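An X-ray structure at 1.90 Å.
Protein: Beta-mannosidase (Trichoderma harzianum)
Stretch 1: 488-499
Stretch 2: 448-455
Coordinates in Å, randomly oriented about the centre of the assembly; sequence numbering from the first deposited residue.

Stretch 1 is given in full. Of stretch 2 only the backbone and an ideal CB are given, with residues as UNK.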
# COMPACT_ATOMS: atom_id res chain seq x y z
N ASN A 488 -32.43 -16.98 3.17
CA ASN A 488 -31.34 -17.92 2.99
C ASN A 488 -31.18 -18.85 4.19
O ASN A 488 -31.08 -18.43 5.30
CB ASN A 488 -30.07 -17.11 2.67
CG ASN A 488 -28.82 -17.94 2.74
OD1 ASN A 488 -28.63 -18.86 1.97
ND2 ASN A 488 -27.96 -17.64 3.71
N GLU A 489 -31.13 -20.14 3.89
CA GLU A 489 -30.79 -21.22 4.85
C GLU A 489 -31.65 -21.44 6.11
O GLU A 489 -31.12 -21.54 7.21
CB GLU A 489 -29.32 -21.12 5.25
CG GLU A 489 -28.43 -22.08 4.46
CD GLU A 489 -27.10 -21.48 4.06
OE1 GLU A 489 -26.66 -20.51 4.73
OE2 GLU A 489 -26.47 -22.02 3.08
N PHE A 490 -32.97 -21.53 5.96
CA PHE A 490 -33.83 -21.73 7.06
C PHE A 490 -34.06 -23.21 7.32
O PHE A 490 -33.54 -23.73 8.24
CB PHE A 490 -35.15 -21.02 6.79
CG PHE A 490 -35.09 -19.58 7.09
CD1 PHE A 490 -34.50 -18.71 6.21
CD2 PHE A 490 -35.53 -19.11 8.29
CE1 PHE A 490 -34.39 -17.38 6.54
CE2 PHE A 490 -35.43 -17.78 8.63
CZ PHE A 490 -34.86 -16.91 7.74
N GLU A 491 -34.79 -23.88 6.44
CA GLU A 491 -35.23 -25.25 6.68
C GLU A 491 -34.10 -26.29 6.59
O GLU A 491 -34.21 -27.41 7.14
CB GLU A 491 -36.32 -25.60 5.68
CG GLU A 491 -37.72 -25.01 6.01
CD GLU A 491 -38.80 -25.41 5.00
OE1 GLU A 491 -38.82 -26.60 4.61
OE2 GLU A 491 -39.62 -24.56 4.58
N ASN A 492 -33.06 -25.96 5.84
CA ASN A 492 -31.93 -26.88 5.69
C ASN A 492 -30.82 -26.70 6.73
O ASN A 492 -29.96 -27.58 6.87
CB ASN A 492 -31.38 -26.80 4.27
CG ASN A 492 -30.64 -25.51 4.00
OD1 ASN A 492 -31.09 -24.44 4.35
ND2 ASN A 492 -29.49 -25.62 3.33
N LEU A 493 -30.83 -25.56 7.44
CA LEU A 493 -29.75 -25.22 8.38
C LEU A 493 -30.24 -24.64 9.73
O LEU A 493 -30.14 -25.28 10.77
CB LEU A 493 -28.75 -24.26 7.72
CG LEU A 493 -27.49 -23.90 8.52
CD1 LEU A 493 -26.66 -25.14 8.78
CD2 LEU A 493 -26.66 -22.86 7.79
N MET A 494 -30.77 -23.43 9.72
CA MET A 494 -31.05 -22.73 10.97
C MET A 494 -32.20 -23.29 11.78
O MET A 494 -32.12 -23.30 13.01
CB MET A 494 -31.29 -21.24 10.72
CG MET A 494 -30.06 -20.52 10.23
SD MET A 494 -28.56 -20.98 11.12
CE MET A 494 -29.14 -20.70 12.80
N LEU A 495 -33.25 -23.77 11.12
CA LEU A 495 -34.32 -24.43 11.84
C LEU A 495 -33.88 -25.72 12.56
O LEU A 495 -34.18 -25.90 13.74
CB LEU A 495 -35.57 -24.65 10.94
CG LEU A 495 -36.37 -23.35 10.63
CD1 LEU A 495 -37.43 -23.55 9.56
CD2 LEU A 495 -37.01 -22.75 11.85
N PRO A 496 -33.14 -26.61 11.88
CA PRO A 496 -32.66 -27.78 12.64
C PRO A 496 -31.63 -27.43 13.74
O PRO A 496 -31.60 -28.10 14.76
CB PRO A 496 -32.06 -28.69 11.58
CG PRO A 496 -32.70 -28.26 10.28
CD PRO A 496 -33.05 -26.80 10.42
N ILE A 497 -30.86 -26.36 13.56
CA ILE A 497 -29.98 -25.87 14.64
C ILE A 497 -30.86 -25.43 15.84
O ILE A 497 -30.58 -25.77 16.98
CB ILE A 497 -29.05 -24.70 14.18
CG1 ILE A 497 -27.92 -25.24 13.32
CG2 ILE A 497 -28.47 -23.97 15.39
CD1 ILE A 497 -27.12 -24.15 12.63
N ALA A 498 -31.93 -24.72 15.55
CA ALA A 498 -32.86 -24.32 16.58
C ALA A 498 -33.55 -25.52 17.26
O ALA A 498 -33.67 -25.52 18.47
CB ALA A 498 -33.85 -23.33 16.06
N GLN A 499 -33.96 -26.52 16.51
CA GLN A 499 -34.51 -27.72 17.12
C GLN A 499 -33.51 -28.40 18.04
O GLN A 499 -33.86 -28.76 19.15
CB GLN A 499 -35.05 -28.69 16.07
CG GLN A 499 -35.13 -30.15 16.55
CD GLN A 499 -36.46 -30.79 16.26
OE1 GLN A 499 -37.39 -30.63 17.03
NE2 GLN A 499 -36.57 -31.49 15.13
N UNK A 448 -34.68 -10.10 2.30
CA UNK A 448 -33.43 -9.92 3.07
C UNK A 448 -33.43 -10.59 4.45
O UNK A 448 -33.45 -9.95 5.48
CB UNK A 448 -33.16 -8.42 3.25
N UNK A 449 -33.43 -11.92 4.46
CA UNK A 449 -33.37 -12.66 5.69
C UNK A 449 -32.41 -13.85 5.51
O UNK A 449 -32.52 -14.59 4.54
CB UNK A 449 -34.77 -13.12 6.11
N UNK A 450 -31.47 -14.03 6.44
CA UNK A 450 -30.31 -14.87 6.14
C UNK A 450 -29.51 -15.45 7.33
O UNK A 450 -28.95 -14.72 8.13
CB UNK A 450 -29.35 -14.05 5.28
N UNK A 451 -29.50 -16.78 7.42
CA UNK A 451 -28.62 -17.52 8.29
C UNK A 451 -28.79 -17.16 9.78
O UNK A 451 -27.83 -17.16 10.56
CB UNK A 451 -27.17 -17.28 7.86
N UNK A 452 -30.01 -16.85 10.16
CA UNK A 452 -30.39 -16.71 11.55
C UNK A 452 -31.91 -16.71 11.56
O UNK A 452 -32.55 -16.69 10.50
CB UNK A 452 -29.81 -15.45 12.19
N UNK A 453 -32.47 -16.77 12.77
CA UNK A 453 -33.92 -16.70 12.95
C UNK A 453 -34.25 -15.29 13.39
O UNK A 453 -33.41 -14.61 13.92
CB UNK A 453 -34.42 -17.73 13.96
N UNK A 454 -35.50 -14.88 13.13
CA UNK A 454 -35.88 -13.48 13.22
C UNK A 454 -37.07 -13.25 14.16
O UNK A 454 -37.83 -14.21 14.47
CB UNK A 454 -36.21 -12.95 11.82
N UNK A 455 -37.24 -12.00 14.61
CA UNK A 455 -38.43 -11.62 15.40
C UNK A 455 -39.72 -11.77 14.61
O UNK A 455 -39.71 -11.77 13.38
CB UNK A 455 -38.30 -10.18 15.89

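At position 448 CA-to-CB points away from stretch 1, and the ideal CB has nothing of that stretch within 5.5 Å. Almost any side chain would be compatible with stretch 1. The deposited residue is Gln448, whose OE1 is hydrogen-bonded elsewhere in the structure.

Position 449 does its clearest work through its backbone: its O accepts a hydrogen bond from Asn488 N at 2.8 Å, one half of a single beta bridge. CA-to-CB points sideways, and the ideal CB lies 4.1 Å from Phe490 CZ, so an apolar side chain, aliphatic or aromatic, would suit the place. Phe449 is found. The m rotamer leads its ring away from stretch 1, so it is the base of the side chain that packs here.

At position 450 the backbone is extended (phi/psi -160/117) and the CA is 4.5 Å from the CA of Asn488, the residue with which it is bridged. The ideal CB sits 4.1 Å from Asn488 CB, and the amide ND2 of that side chain offers a donor nearby. A small residue with an acceptor fits: serine or threonine, perhaps aspartate or asparagine. Ser450 is present, and its OG accepts a hydrogen bond from Asn488 ND2 at 3.0 Å.

Position 451 has a positive phi (60/33), which favours glycine, asparagine or aspartate. Its N donates to Asn488 O at 3.1 Å, completing the bridge. The ideal CB is 4.2 Å from Asn488 ND2 and 4.5 Å from Glu489 OE1; next to that carboxylate, asparagine or glycine might seem the easier choice. The residue is nevertheless Asp451. Its end turns nearer to stretch 1, where OD1 lies 3.4 Å from Met494 SD and 3.5 Å from Leu493 CD2. OD1 is also 4.2 Å from Glu489 OE1, a close approach of like charges without a compensating cation in either stretch.

At position 452 CA-to-CB points away, and the backbone carries the contact: its N is 3.7 Å from Met494 CG and its O 3.6 Å from Phe490 CE2. Many side chains are possible, beta-branched ones suiting the extended backbone (-166/171). Thr452 is deposited, its OG1 hydrogen-bonded elsewhere in the structure.

At position 453 CA-to-CB points sideways, beside a gap lined by Phe490, Met494, Leu495 and Ala498. The ideal CB is still 5.4 Å from Phe490 CE2, leaving room for a longer apolar side chain such as leucine, methionine or isoleucine. Leu453 fills it, its end coming nearer: CD2 lies 4.0 Å from both Phe490 CD2 and Leu495 CD2, while CD1 reaches Ala498 CB at 3.6 Å.

Position 454 has no neighbour of stretch 1 within 5.5 Å of its ideal CB, so only a long side chain could return to Phe490. Tyr454 does: its CD1 is 4.0 Å from Phe490 CZ, the rings meeting edge to edge, and its OH accepts a hydrogen bond from Ser450 N at 3.0 Å.

Position 455 is out of reach; its phi of -64° allows proline, and Pro455 is found.

Stretch 2, residues 448-455: QFSDTLYP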
# COMPACT_ATOMS: atom_id res chain seq x y z
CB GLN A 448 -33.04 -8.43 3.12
CG GLN A 448 -33.00 -7.78 1.75
CD GLN A 448 -32.15 -8.54 0.75
OE1 GLN A 448 -31.07 -9.00 1.08
NE2 GLN A 448 -32.62 -8.66 -0.47
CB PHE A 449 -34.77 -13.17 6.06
CG PHE A 449 -35.79 -12.09 6.24
CD1 PHE A 449 -35.99 -11.51 7.50
CD2 PHE A 449 -36.57 -11.67 5.17
CE1 PHE A 449 -36.97 -10.51 7.66
CE2 PHE A 449 -37.51 -10.68 5.32
CZ PHE A 449 -37.71 -10.09 6.58
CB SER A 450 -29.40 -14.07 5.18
OG SER A 450 -28.28 -14.82 4.76
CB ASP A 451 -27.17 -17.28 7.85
CG ASP A 451 -26.22 -18.32 8.39
OD1 ASP A 451 -26.66 -19.45 8.76
OD2 ASP A 451 -25.00 -18.01 8.47
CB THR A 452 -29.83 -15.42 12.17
OG1 THR A 452 -29.96 -15.47 13.61
CG2 THR A 452 -30.50 -14.19 11.59
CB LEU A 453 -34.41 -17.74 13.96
CG LEU A 453 -34.20 -19.20 13.54
CD1 LEU A 453 -34.83 -20.16 14.54
CD2 LEU A 453 -34.76 -19.50 12.15
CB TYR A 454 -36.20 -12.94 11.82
CG TYR A 454 -34.96 -12.76 10.98
CD1 TYR A 454 -34.42 -13.80 10.26
CD2 TYR A 454 -34.30 -11.54 10.96
CE1 TYR A 454 -33.27 -13.64 9.53
CE2 TYR A 454 -33.15 -11.35 10.23
CZ TYR A 454 -32.64 -12.40 9.50
OH TYR A 454 -31.45 -12.23 8.81
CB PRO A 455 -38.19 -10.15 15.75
CG PRO A 455 -36.74 -9.92 15.54
CD PRO A 455 -36.35 -10.83 14.41
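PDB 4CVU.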